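Long-range contacts in delta-1-pyrroline-5-carboxylate dehydrogenase, mitochondrial (PDB 4E3X), which catalyses the NAD+-dependent oxidation of L-glutamate gamma-semialdehyde to L-glutamate, the second step of mitochondrial proline degradation: residues G316-H321 and A350-Y355; C432-K437 and G450-V455; I443-I448 and D471-Y476; E465-V470 and R495-A500. All coordinates share one frame; numbering follows the deposited sequence. Where two conformers were deposited one is given.

Interaction 1 of 4, residues G316-H321 and A350-Y355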
loop_
_atom_site.group_PDB
_atom_site.type_symbol
_atom_site.label_atom_id
_atom_site.label_comp_id
_atom_site.label_asym_id
_atom_site.label_seq_id
_atom_site.Cartn_x
_atom_site.Cartn_y
_atom_site.Cartn_z
ATOM N N GLY B 316 10.961 6.379 -13.080
ATOM C CA GLY B 316 11.248 6.707 -14.470
ATOM C C GLY B 316 10.648 5.767 -15.502
ATOM O O GLY B 316 9.927 4.817 -15.166
ATOM N N GLY B 317 10.942 6.042 -16.768
ATOM C CA GLY B 317 10.343 5.294 -17.856
ATOM C C GLY B 317 11.137 5.358 -19.145
ATOM O O GLY B 317 12.112 6.102 -19.255
ATOM N N LYS B 318 10.721 4.554 -20.116
ATOM C CA LYS B 318 11.208 4.658 -21.487
ATOM C C LYS B 318 9.946 4.697 -22.324
ATOM O O LYS B 318 9.467 3.673 -22.807
ATOM C CB LYS B 318 12.085 3.467 -21.877
ATOM C CG LYS B 318 12.732 3.631 -23.253
ATOM C CD LYS B 318 13.899 4.619 -23.230
ATOM C CE LYS B 318 14.442 4.867 -24.632
ATOM N NZ LYS B 318 15.558 5.848 -24.624
ATOM N N ASN B 319 9.389 5.889 -22.461
ATOM C CA ASN B 319 8.008 6.023 -22.899
ATOM C C ASN B 319 7.833 6.102 -24.401
ATOM O O ASN B 319 8.701 6.616 -25.107
ATOM C CB ASN B 319 7.392 7.234 -22.219
ATOM C CG ASN B 319 7.723 7.272 -20.746
ATOM O OD1 ASN B 319 7.307 6.394 -19.986
ATOM N ND2 ASN B 319 8.512 8.258 -20.337
ATOM N N PHE B 320 6.690 5.618 -24.878
ATOM C CA PHE B 320 6.444 5.489 -26.314
ATOM C C PHE B 320 5.329 6.379 -26.849
ATOM O O PHE B 320 4.383 6.707 -26.134
ATOM C CB PHE B 320 6.115 4.029 -26.672
ATOM C CG PHE B 320 4.857 3.508 -26.020
ATOM C CD1 PHE B 320 3.615 3.675 -26.626
ATOM C CD2 PHE B 320 4.915 2.847 -24.800
ATOM C CE1 PHE B 320 2.452 3.193 -26.025
ATOM C CE2 PHE B 320 3.760 2.363 -24.198
ATOM C CZ PHE B 320 2.529 2.539 -24.810
ATOM N N HIS B 321 5.469 6.762 -28.119
ATOM C CA HIS B 321 4.339 7.197 -28.936
ATOM C C HIS B 321 4.213 6.174 -30.061
ATOM O O HIS B 321 5.142 6.012 -30.857
ATOM C CB HIS B 321 4.556 8.597 -29.538
ATOM C CG HIS B 321 4.297 9.731 -28.587
ATOM N ND1 HIS B 321 4.296 11.051 -28.990
ATOM C CD2 HIS B 321 4.054 9.753 -27.252
ATOM C CE1 HIS B 321 4.050 11.833 -27.953
ATOM N NE2 HIS B 321 3.894 11.069 -26.884
ATOM N N ALA B 350 8.540 11.639 -20.580
ATOM C CA ALA B 350 8.890 12.077 -21.940
ATOM C C ALA B 350 8.913 10.939 -22.952
ATOM O O ALA B 350 9.404 9.851 -22.657
ATOM C CB ALA B 350 10.237 12.779 -21.934
ATOM N N CYS B 351 8.383 11.189 -24.146
ATOM C CA CYS B 351 8.484 10.222 -25.229
ATOM C C CYS B 351 9.917 10.130 -25.721
ATOM O O CYS B 351 10.500 11.133 -26.125
ATOM C CB CYS B 351 7.591 10.638 -26.397
ATOM S SG CYS B 351 7.827 9.650 -27.890
ATOM N N SER B 352 10.476 8.924 -25.715
ATOM C CA SER B 352 11.815 8.720 -26.249
ATOM C C SER B 352 11.859 7.633 -27.316
ATOM O O SER B 352 12.904 7.403 -27.926
ATOM C CB SER B 352 12.807 8.395 -25.134
ATOM O OG SER B 352 12.397 7.250 -24.413
ATOM N N ARG B 353 10.734 6.958 -27.541
ATOM C CA ARG B 353 10.629 6.038 -28.670
ATOM C C ARG B 353 9.336 6.274 -29.445
ATOM O O ARG B 353 8.243 6.278 -28.874
ATOM C CB ARG B 353 10.793 4.578 -28.236
ATOM C CG ARG B 353 10.004 4.175 -27.042
ATOM C CD ARG B 353 10.337 2.758 -26.578
ATOM N NE ARG B 353 9.545 2.503 -25.392
ATOM C CZ ARG B 353 8.762 1.450 -25.191
ATOM N NH1 ARG B 353 8.080 1.374 -24.057
ATOM N NH2 ARG B 353 8.661 0.484 -26.096
ATOM N N LEU B 354 9.488 6.501 -30.750
ATOM C CA LEU B 354 8.373 6.768 -31.645
ATOM C C LEU B 354 8.293 5.636 -32.663
ATOM O O LEU B 354 9.282 5.326 -33.320
ATOM C CB LEU B 354 8.597 8.093 -32.375
ATOM C CG LEU B 354 7.553 8.479 -33.434
ATOM C CD1 LEU B 354 6.210 8.753 -32.804
ATOM C CD2 LEU B 354 8.008 9.675 -34.254
ATOM N N TYR B 355 7.119 5.025 -32.785
ATOM C CA TYR B 355 6.899 3.932 -33.725
ATOM C C TYR B 355 5.979 4.439 -34.828
ATOM O O TYR B 355 4.857 4.848 -34.551
ATOM C CB TYR B 355 6.242 2.745 -33.008
ATOM C CG TYR B 355 7.093 2.107 -31.927
ATOM C CD1 TYR B 355 7.814 0.947 -32.183
ATOM C CD2 TYR B 355 7.155 2.651 -30.645
ATOM C CE1 TYR B 355 8.592 0.343 -31.198
ATOM C CE2 TYR B 355 7.940 2.060 -29.657
ATOM C CZ TYR B 355 8.648 0.906 -29.935
ATOM O OH TYR B 355 9.419 0.315 -28.950
HETATM O O HOH W 1 11.390 8.079 -21.958
HETATM O O HOH W 2 15.580 7.620 -27.375
#
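K318 offers R353 its carbonyl: the guanidinium grips it side-on, K318 O near its plane, NE 2.8 Å and NH1 3.0 Å away. K318 NZ runs past S352 to E446 O and I443 O. R353 reaches back because its CG lies between backbone N and carbonyl carbon (chi1 47°) and the chain extends to NE; its NH2 donates to Y355 OH and V470 O. A methionine here would probably leave K318 O without both its donors, and Y355 OH and V470 O without the NH2 they share. N319 suits its place as donor and acceptor: ND2 reaches A350 O and also C348 O, the nucleophile's carbonyl, while OD1 receives T479 N. N319 O takes two successive amides, S352 N and R353 N. F320 lays CB over the guanidinium centre, its ring 72° from that plane. H321 N bonds to R353 O and H321 O accepts Y355 N. C351 CB stands over one imidazole face, 3.8 Å from the H321 centroid, while T336 and S510 hold the ring's nitrogens. These parallel strands, joined through helix 329-341, form a beta-alpha-beta unit between strands 476-483 and 452-458, with helix 463-472 against F320 and Y355.

Interaction 2 of 4, residues C432-K437 and G450-V455; sequences CIIESK and GPVLTV
Parallel strand pairing joins C432-S436 to V452-V455, a buried pair toward one side of the large mixed sheet of the catalytic domain. Five backbone hydrogen bonds zip the pair: C432 N to P451 O, L453 N to C432 O, I434 N to L453 O, V455 N to I434 O and S436 N to V455 O. P451 centres an inverse gamma turn. Branched residues suit strands and meet diagonally. On the face of I434 and T454, I434 CG1 stands beside the backbone N (chi1 -66°) and carries CD1 to within 3.7 Å of V452 CG1; S436 CB rests 3.7 Å from T454 CG2. On the other face, I433 CG2 meets V455 CG2 at 4.0 Å, and F341 of helix 329-341 packs on I433 and L453. E435 lies extended, its CG 3.7 Å from V455 O, and OE2 forms a salt bridge with K437 NZ, met from above the carboxylate plane. A glycine in its place would probably leave that lysine without its mate and open a gap beside S414 and L416. With strand 413-417 antiparallel on one flank and 351-357 parallel on the other, this is the mixed alpha/beta sheet of the aldehyde dehydrogenase catalytic domain.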
loop_
_atom_site.group_PDB
_atom_site.type_symbol
_atom_site.label_atom_id
_atom_site.label_comp_id
_atom_site.label_asym_id
_atom_site.label_seq_id
_atom_site.Cartn_x
_atom_site.Cartn_y
_atom_site.Cartn_z
ATOM N N CYS B 432 17.593 16.091 -30.650
ATOM C CA CYS B 432 18.150 15.104 -31.557
ATOM C C CYS B 432 17.107 14.063 -31.928
ATOM O O CYS B 432 16.442 13.506 -31.060
ATOM C CB CYS B 432 19.368 14.428 -30.920
ATOM S SG CYS B 432 20.254 13.287 -32.010
ATOM N N ILE B 433 16.972 13.807 -33.225
ATOM C CA ILE B 433 16.090 12.765 -33.730
ATOM C C ILE B 433 16.945 11.712 -34.409
ATOM O O ILE B 433 17.736 12.029 -35.299
ATOM C CB ILE B 433 15.058 13.315 -34.729
ATOM C CG1 ILE B 433 14.264 14.462 -34.098
ATOM C CG2 ILE B 433 14.136 12.204 -35.203
ATOM C CD1 ILE B 433 13.326 15.173 -35.063
ATOM N N ILE B 434 16.776 10.467 -33.977
ATOM C CA ILE B 434 17.581 9.345 -34.442
ATOM C C ILE B 434 16.644 8.283 -34.989
ATOM O O ILE B 434 15.579 8.049 -34.410
ATOM C CB ILE B 434 18.381 8.748 -33.258
ATOM C CG1 ILE B 434 19.413 9.761 -32.754
ATOM C CG2 ILE B 434 19.019 7.401 -33.626
ATOM C CD1 ILE B 434 19.928 9.466 -31.364
ATOM N N GLU B 435 17.013 7.657 -36.106
ATOM C CA GLU B 435 16.272 6.497 -36.576
ATOM C C GLU B 435 17.018 5.215 -36.236
ATOM O O GLU B 435 18.224 5.102 -36.483
ATOM C CB GLU B 435 16.004 6.551 -38.086
ATOM C CG GLU B 435 15.213 5.331 -38.554
ATOM C CD GLU B 435 14.842 5.356 -40.020
ATOM O OE1 GLU B 435 15.265 6.285 -40.748
ATOM O OE2 GLU B 435 14.123 4.426 -40.446
ATOM N N SER B 436 16.302 4.254 -35.665
ATOM C CA SER B 436 16.864 2.927 -35.447
ATOM C C SER B 436 16.257 1.906 -36.397
ATOM O O SER B 436 15.040 1.860 -36.577
ATOM C CB SER B 436 16.631 2.461 -34.013
ATOM O OG SER B 436 17.222 1.183 -33.834
ATOM N N LYS B 437 17.113 1.088 -37.004
ATOM C CA LYS B 437 16.647 -0.029 -37.813
ATOM C C LYS B 437 16.414 -1.262 -36.947
ATOM O O LYS B 437 15.903 -2.271 -37.426
ATOM C CB LYS B 437 17.661 -0.354 -38.913
ATOM C CG LYS B 437 17.929 0.798 -39.870
ATOM C CD LYS B 437 16.678 1.201 -40.636
ATOM C CE LYS B 437 16.990 2.295 -41.650
ATOM N NZ LYS B 437 15.798 2.688 -42.458
ATOM N N GLY B 450 17.188 13.179 -21.668
ATOM C CA GLY B 450 17.717 14.250 -22.491
ATOM C C GLY B 450 16.869 14.373 -23.740
ATOM O O GLY B 450 15.949 13.587 -23.934
ATOM N N PRO B 451 17.175 15.359 -24.596
ATOM C CA PRO B 451 16.323 15.637 -25.757
ATOM C C PRO B 451 16.682 14.736 -26.930
ATOM O O PRO B 451 17.164 15.194 -27.960
ATOM C CB PRO B 451 16.636 17.105 -26.064
ATOM C CG PRO B 451 18.047 17.278 -25.620
ATOM C CD PRO B 451 18.221 16.378 -24.416
ATOM N N VAL B 452 16.449 13.443 -26.748
ATOM C CA VAL B 452 16.904 12.426 -27.687
ATOM C C VAL B 452 15.768 11.470 -28.020
ATOM O O VAL B 452 15.377 10.628 -27.205
ATOM C CB VAL B 452 18.109 11.646 -27.120
ATOM C CG1 VAL B 452 18.621 10.636 -28.145
ATOM C CG2 VAL B 452 19.228 12.609 -26.736
ATOM N N LEU B 453 15.233 11.621 -29.226
ATOM C CA LEU B 453 14.105 10.831 -29.684
ATOM C C LEU B 453 14.577 9.793 -30.685
ATOM O O LEU B 453 15.271 10.126 -31.651
ATOM C CB LEU B 453 13.078 11.744 -30.350
ATOM C CG LEU B 453 11.868 11.065 -30.995
ATOM C CD1 LEU B 453 11.020 10.353 -29.946
ATOM C CD2 LEU B 453 11.050 12.085 -31.759
ATOM N N THR B 454 14.216 8.536 -30.451
ATOM C CA THR B 454 14.533 7.467 -31.397
ATOM C C THR B 454 13.269 6.976 -32.090
ATOM O O THR B 454 12.252 6.735 -31.436
ATOM C CB THR B 454 15.238 6.280 -30.719
ATOM O OG1 THR B 454 16.404 6.749 -30.029
ATOM C CG2 THR B 454 15.654 5.248 -31.758
ATOM N N VAL B 455 13.349 6.836 -33.415
ATOM C CA VAL B 455 12.213 6.441 -34.231
ATOM C C VAL B 455 12.443 5.061 -34.832
ATOM O O VAL B 455 13.519 4.781 -35.359
ATOM C CB VAL B 455 12.009 7.433 -35.402
ATOM C CG1 VAL B 455 10.743 7.102 -36.185
ATOM C CG2 VAL B 455 11.986 8.873 -34.891
#

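Interaction 3 of 4, residues I443-I448 and D471-Y476; sequences IMKEEI and DSTTSY
K445 and T473 tie the loop bearing E447, an NAD(+)-binding residue, to the chain that leaves helix 463-472 and makes an ST turn, in which T474 OG1 accepts Y476 N. The sole direct hydrogen bond across is K445 NZ to T473 O, 2.6 Å long and in the carbonyl plane. A long lysine suits this bridge: it runs extended from CB, then bends at the end (chi4 -78°) to turn the amine to T473 O, crossing T473 at about a right angle. T473 OG1 turns instead to L469 O. Van der Waals contacts come next. K445 CG lies 3.9 Å from T473 CG2, and the T474 CG2 methyl covers M444 O at 3.4 Å, a buried carbonyl oxygen with no hydrogen-bonding partner in the model. The Y476 ring turns its edge to K445 O. Water does much of the polar work: one molecule donates to K445 O and accepts from S475 N. E447 is fixed at OE2 by G317 N, while two more waters link it to the tyrosine. One accepts from E447 backbone N and donates to Y476 OH at 2.7 Å; the second accepts from Y476 OH and donates to E447 OE1 at 2.6 Å.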
loop_
_atom_site.group_PDB
_atom_site.type_symbol
_atom_site.label_atom_id
_atom_site.label_comp_id
_atom_site.label_asym_id
_atom_site.label_seq_id
_atom_site.Cartn_x
_atom_site.Cartn_y
_atom_site.Cartn_z
ATOM N N ILE B 443 19.463 1.951 -27.294
ATOM C CA ILE B 443 18.902 3.295 -27.185
ATOM C C ILE B 443 17.367 3.279 -27.120
ATOM O O ILE B 443 16.746 4.262 -26.703
ATOM C CB ILE B 443 19.398 4.227 -28.324
ATOM C CG1 ILE B 443 19.296 5.695 -27.898
ATOM C CG2 ILE B 443 18.632 3.960 -29.622
ATOM C CD1 ILE B 443 19.905 6.653 -28.899
ATOM N N MET B 444 16.767 2.157 -27.512
ATOM C CA MET B 444 15.320 1.977 -27.405
ATOM C C MET B 444 14.904 1.501 -26.012
ATOM O O MET B 444 13.711 1.437 -25.706
ATOM C CB MET B 444 14.824 0.973 -28.457
ATOM C CG MET B 444 14.966 1.435 -29.906
ATOM S SD MET B 444 13.722 2.643 -30.406
ATOM C CE MET B 444 12.228 1.649 -30.396
ATOM N N LYS B 445 15.888 1.167 -25.177
ATOM C CA LYS B 445 15.624 0.530 -23.882
ATOM C C LYS B 445 15.989 1.395 -22.678
ATOM O O LYS B 445 15.317 1.353 -21.652
ATOM C CB LYS B 445 16.391 -0.790 -23.778
ATOM C CG LYS B 445 15.909 -1.895 -24.705
ATOM C CD LYS B 445 16.850 -3.093 -24.637
ATOM C CE LYS B 445 16.382 -4.239 -25.518
ATOM N NZ LYS B 445 15.273 -5.004 -24.886
ATOM N N GLU B 446 17.063 2.167 -22.795
ATOM C CA GLU B 446 17.618 2.859 -21.637
ATOM C C GLU B 446 17.168 4.314 -21.534
ATOM O O GLU B 446 17.154 5.046 -22.527
ATOM C CB GLU B 446 19.146 2.750 -21.636
ATOM C CG GLU B 446 19.627 1.307 -21.676
ATOM C CD GLU B 446 21.134 1.183 -21.680
ATOM O OE1 GLU B 446 21.793 1.889 -20.885
ATOM O OE2 GLU B 446 21.658 0.378 -22.479
ATOM N N GLU B 447 16.804 4.726 -20.322
ATOM C CA GLU B 447 16.323 6.082 -20.084
ATOM C C GLU B 447 17.476 7.085 -20.129
ATOM O O GLU B 447 18.401 7.027 -19.320
ATOM C CB GLU B 447 15.576 6.173 -18.748
ATOM C CG GLU B 447 14.907 7.527 -18.513
ATOM C CD GLU B 447 14.180 7.617 -17.176
ATOM O OE1 GLU B 447 14.758 7.186 -16.156
ATOM O OE2 GLU B 447 13.028 8.114 -17.159
ATOM N N ILE B 448 17.411 8.006 -21.084
ATOM C CA ILE B 448 18.470 8.984 -21.293
ATOM C C ILE B 448 18.256 10.273 -20.494
ATOM O O ILE B 448 19.217 10.872 -20.007
ATOM C CB ILE B 448 18.623 9.299 -22.792
ATOM C CG1 ILE B 448 19.018 8.032 -23.556
ATOM C CG2 ILE B 448 19.652 10.401 -23.015
ATOM C CD1 ILE B 448 19.009 8.199 -25.052
ATOM N N ASP B 471 5.377 -3.260 -26.063
ATOM C CA ASP B 471 5.126 -3.766 -24.729
ATOM C C ASP B 471 6.316 -4.495 -24.087
ATOM O O ASP B 471 6.507 -4.403 -22.877
ATOM C CB ASP B 471 3.901 -4.684 -24.782
ATOM C CG ASP B 471 3.614 -5.342 -23.459
ATOM O OD1 ASP B 471 3.253 -4.636 -22.497
ATOM O OD2 ASP B 471 3.741 -6.575 -23.384
ATOM N N SER B 472 7.109 -5.212 -24.886
ATOM C CA SER B 472 8.129 -6.108 -24.338
ATOM C C SER B 472 9.562 -5.585 -24.394
ATOM O O SER B 472 10.446 -6.139 -23.741
ATOM C CB SER B 472 8.080 -7.454 -25.060
ATOM O OG SER B 472 8.574 -7.309 -26.379
ATOM N N THR B 473 9.803 -4.532 -25.169
ATOM C CA THR B 473 11.176 -4.099 -25.427
ATOM C C THR B 473 11.892 -3.553 -24.193
ATOM O O THR B 473 13.077 -3.833 -23.978
ATOM C CB THR B 473 11.237 -3.080 -26.583
ATOM O OG1 THR B 473 10.861 -3.742 -27.798
ATOM C CG2 THR B 473 12.643 -2.508 -26.742
ATOM N N THR B 474 11.177 -2.797 -23.366
ATOM C CA THR B 474 11.806 -2.143 -22.227
ATOM C C THR B 474 11.383 -2.771 -20.909
ATOM O O THR B 474 10.503 -3.628 -20.866
ATOM C CB THR B 474 11.483 -0.630 -22.170
ATOM O OG1 THR B 474 10.220 -0.428 -21.516
ATOM C CG2 THR B 474 11.482 -0.021 -23.571
ATOM N N SER B 475 12.008 -2.317 -19.830
ATOM C CA SER B 475 11.674 -2.809 -18.502
ATOM C C SER B 475 10.645 -1.919 -17.812
ATOM O O SER B 475 10.248 -2.191 -16.683
ATOM C CB SER B 475 12.930 -2.869 -17.642
ATOM O OG SER B 475 13.397 -1.561 -17.363
ATOM N N TYR B 476 10.205 -0.871 -18.504
ATOM C CA TYR B 476 9.396 0.182 -17.886
ATOM C C TYR B 476 7.905 0.130 -18.207
ATOM O O TYR B 476 7.478 -0.548 -19.144
ATOM C CB TYR B 476 9.959 1.545 -18.285
ATOM C CG TYR B 476 11.364 1.819 -17.788
ATOM C CD1 TYR B 476 11.593 2.182 -16.460
ATOM C CD2 TYR B 476 12.457 1.756 -18.650
ATOM C CE1 TYR B 476 12.861 2.462 -16.001
ATOM C CE2 TYR B 476 13.743 2.043 -18.198
ATOM C CZ TYR B 476 13.930 2.397 -16.871
ATOM O OH TYR B 476 15.187 2.684 -16.391
HETATM O O HOH W 3 14.434 -0.903 -20.330
HETATM O O HOH W 4 17.235 2.931 -18.165
HETATM O O HOH W 5 14.916 4.956 -14.831
#

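Interaction 4 of 4, residues E465-V470 and R495-A500; sequences ETLKLV and RMLRNA. Unlike the reference sequence in segment 465-470: K468 (reference Gln).
L467 and M496, whose CA atoms lie 7.0 Å apart, mark where helix 463-472 meets the C-terminal end of helix 487-496. Both helices belong to the alternating strand-and-helix succession of the catalytic domain's alpha/beta fold, in which helix 487-496 connects the adjacent parallel strands 476-483 and 503-506. E465-V470 is helical throughout; at L497 the other chain leaves helical geometry, and A500 N then returns to L497 O in a turn. No hydrogen bond crosses between the segments, so the contact is apolar packing, which explains the leucines, the valine and the methionine. In one of its two conformers, so with some doubt, the M496 side chain crosses that of L467 at about a right angle, with SD 3.6 Å from L467 CD1. A turn at its last torsion (chi3 69°) swings CE back to 3.6 Å from L467 CB. The same methyl lies against the side chain of K468, an exposed lysine. Deeper in, L497 and V470 both pack on F320 of the sheet below, and L467 and V470 on F322, so helix 463-472 and the turn after helix 487-496 rest on neighbouring phenylalanines of one strand. Beyond the contact, R498 forms a salt bridge with D117 of the second subunit. L497 divides its branches between two partners: CD1 sits 3.8 Å from L467 CD2, while CD2 lies 3.9 Å from V470 CG1 and 3.8 Å from L467 O.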
loop_
_atom_site.group_PDB
_atom_site.type_symbol
_atom_site.label_atom_id
_atom_site.label_comp_id
_atom_site.label_asym_id
_atom_site.label_seq_id
_atom_site.Cartn_x
_atom_site.Cartn_y
_atom_site.Cartn_z
ATOM N N GLU B 465 2.427 -7.284 -34.398
ATOM C CA GLU B 465 3.723 -7.705 -33.884
ATOM C C GLU B 465 4.477 -6.531 -33.265
ATOM O O GLU B 465 5.166 -6.676 -32.247
ATOM C CB GLU B 465 4.558 -8.322 -35.009
ATOM C CG GLU B 465 4.035 -9.656 -35.554
ATOM C CD GLU B 465 2.926 -9.513 -36.601
ATOM O OE1 GLU B 465 2.483 -10.551 -37.140
ATOM O OE2 GLU B 465 2.501 -8.380 -36.904
ATOM N N THR B 466 4.351 -5.364 -33.890
ATOM C CA THR B 466 5.028 -4.171 -33.400
ATOM C C THR B 466 4.448 -3.701 -32.062
ATOM O O THR B 466 5.197 -3.297 -31.171
ATOM C CB THR B 466 5.016 -3.048 -34.449
ATOM O OG1 THR B 466 5.577 -3.549 -35.670
ATOM C CG2 THR B 466 5.845 -1.864 -33.976
ATOM N N LEU B 467 3.127 -3.761 -31.912
ATOM C CA LEU B 467 2.520 -3.494 -30.609
ATOM C C LEU B 467 3.097 -4.407 -29.528
ATOM O O LEU B 467 3.343 -3.961 -28.412
ATOM C CB LEU B 467 0.996 -3.633 -30.675
ATOM C CG LEU B 467 0.235 -2.475 -31.333
ATOM C CD1 LEU B 467 -1.207 -2.852 -31.646
ATOM C CD2 LEU B 467 0.288 -1.214 -30.473
ATOM N N LYS B 468 3.321 -5.677 -29.850
ATOM C CA LYS B 468 3.956 -6.568 -28.878
ATOM C C LYS B 468 5.369 -6.096 -28.514
ATOM O O LYS B 468 5.763 -6.125 -27.345
ATOM C CB LYS B 468 3.961 -8.016 -29.368
ATOM C CG LYS B 468 2.574 -8.619 -29.440
ATOM C CD LYS B 468 2.634 -10.081 -29.860
ATOM C CE LYS B 468 1.282 -10.763 -29.699
ATOM N NZ LYS B 468 0.235 -10.141 -30.551
ATOM N N LEU B 469 6.116 -5.633 -29.511
ATOM C CA LEU B 469 7.438 -5.074 -29.251
ATOM C C LEU B 469 7.386 -3.823 -28.381
ATOM O O LEU B 469 8.242 -3.634 -27.519
ATOM C CB LEU B 469 8.175 -4.782 -30.560
ATOM C CG LEU B 469 8.580 -6.027 -31.352
ATOM C CD1 LEU B 469 9.318 -5.642 -32.625
ATOM C CD2 LEU B 469 9.426 -6.948 -30.486
ATOM N N VAL B 470 6.391 -2.965 -28.601
ATOM C CA VAL B 470 6.248 -1.775 -27.763
ATOM C C VAL B 470 6.153 -2.210 -26.298
ATOM O O VAL B 470 6.786 -1.639 -25.415
ATOM C CB VAL B 470 5.005 -0.936 -28.142
ATOM C CG1 VAL B 470 4.804 0.202 -27.138
ATOM C CG2 VAL B 470 5.132 -0.393 -29.560
ATOM N N ARG B 495 -6.007 -2.776 -25.247
ATOM C CA ARG B 495 -5.878 -4.077 -24.600
ATOM C C ARG B 495 -4.427 -4.572 -24.601
ATOM O O ARG B 495 -3.927 -5.046 -23.581
ATOM C CB ARG B 495 -6.787 -5.120 -25.261
ATOM C CG ARG B 495 -8.277 -4.914 -25.017
ATOM C CD ARG B 495 -9.097 -6.082 -25.576
ATOM N NE ARG B 495 -8.959 -6.223 -27.026
ATOM C CZ ARG B 495 -9.778 -5.663 -27.915
ATOM N NH1 ARG B 495 -10.798 -4.922 -27.503
ATOM N NH2 ARG B 495 -9.577 -5.843 -29.215
ATOM N N MET B 496 -3.747 -4.458 -25.741
ATOM C CA MET B 496 -2.384 -4.979 -25.868
ATOM C C MET B 496 -1.371 -4.237 -25.004
ATOM O O MET B 496 -0.385 -4.819 -24.558
ATOM C CB MET B 496 -1.929 -4.955 -27.330
ATOM C CG MET B 496 -2.714 -5.894 -28.236
ATOM S SD MET B 496 -2.120 -5.921 -29.942
ATOM C CE MET B 496 -0.530 -6.717 -29.742
ATOM N N LEU B 497 -1.617 -2.952 -24.774
ATOM C CA LEU B 497 -0.671 -2.107 -24.053
ATOM C C LEU B 497 -1.082 -1.839 -22.610
ATOM O O LEU B 497 -0.506 -0.969 -21.944
ATOM C CB LEU B 497 -0.473 -0.794 -24.820
ATOM C CG LEU B 497 0.092 -0.967 -26.232
ATOM C CD1 LEU B 497 0.059 0.348 -26.993
ATOM C CD2 LEU B 497 1.510 -1.542 -26.171
ATOM N N ARG B 498 -2.054 -2.610 -22.127
ATOM C CA ARG B 498 -2.628 -2.444 -20.793
ATOM C C ARG B 498 -1.592 -2.269 -19.684
ATOM O O ARG B 498 -1.784 -1.452 -18.776
ATOM C CB ARG B 498 -3.514 -3.647 -20.479
ATOM C CG ARG B 498 -4.243 -3.597 -19.148
ATOM C CD ARG B 498 -5.222 -4.771 -19.106
ATOM N NE ARG B 498 -6.005 -4.873 -17.877
ATOM C CZ ARG B 498 -7.204 -4.322 -17.710
ATOM N NH1 ARG B 498 -7.853 -4.478 -16.566
ATOM N NH2 ARG B 498 -7.746 -3.594 -18.678
ATOM N N ASN B 499 -0.515 -3.052 -19.737
ATOM C CA ASN B 499 0.542 -2.957 -18.729
ATOM C C ASN B 499 1.831 -2.297 -19.205
ATOM O O ASN B 499 2.839 -2.284 -18.489
ATOM C CB ASN B 499 0.801 -4.309 -18.069
ATOM C CG ASN B 499 -0.139 -4.556 -16.918
ATOM O OD1 ASN B 499 -0.989 -5.436 -16.974
ATOM N ND2 ASN B 499 -0.015 -3.746 -15.876
ATOM N N ALA B 500 1.794 -1.730 -20.408
ATOM C CA ALA B 500 2.942 -0.999 -20.932
ATOM C C ALA B 500 2.994 0.452 -20.456
ATOM O O ALA B 500 4.039 1.098 -20.564
ATOM C CB ALA B 500 2.960 -1.057 -22.456
#

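How the interactions relate
Interactions 1 and 2 are buried strand pairings in one sheet, joined because strands 351-357 and 452-458 are neighbours: L354 N and S352 O bond to T454. Their backbone chemistry is alike, but interaction 1 adds polar side chains close to the nucleophile, whereas interaction 2 is mostly aliphatic. Interaction 3, only partly buried, is a loop contact built on one lysine bond and waters; it meets interaction 1 where K318 and G317 bond to the E447 loop, and I443 and M444 pack on T454 of interaction 2. Interactions 3 and 4 share helix 463-472. Interaction 4 is buried apolar packing of a helix on a helix end and the turn after it, resting on F320, away from the annotated sites; its R498 reaches the second subunit.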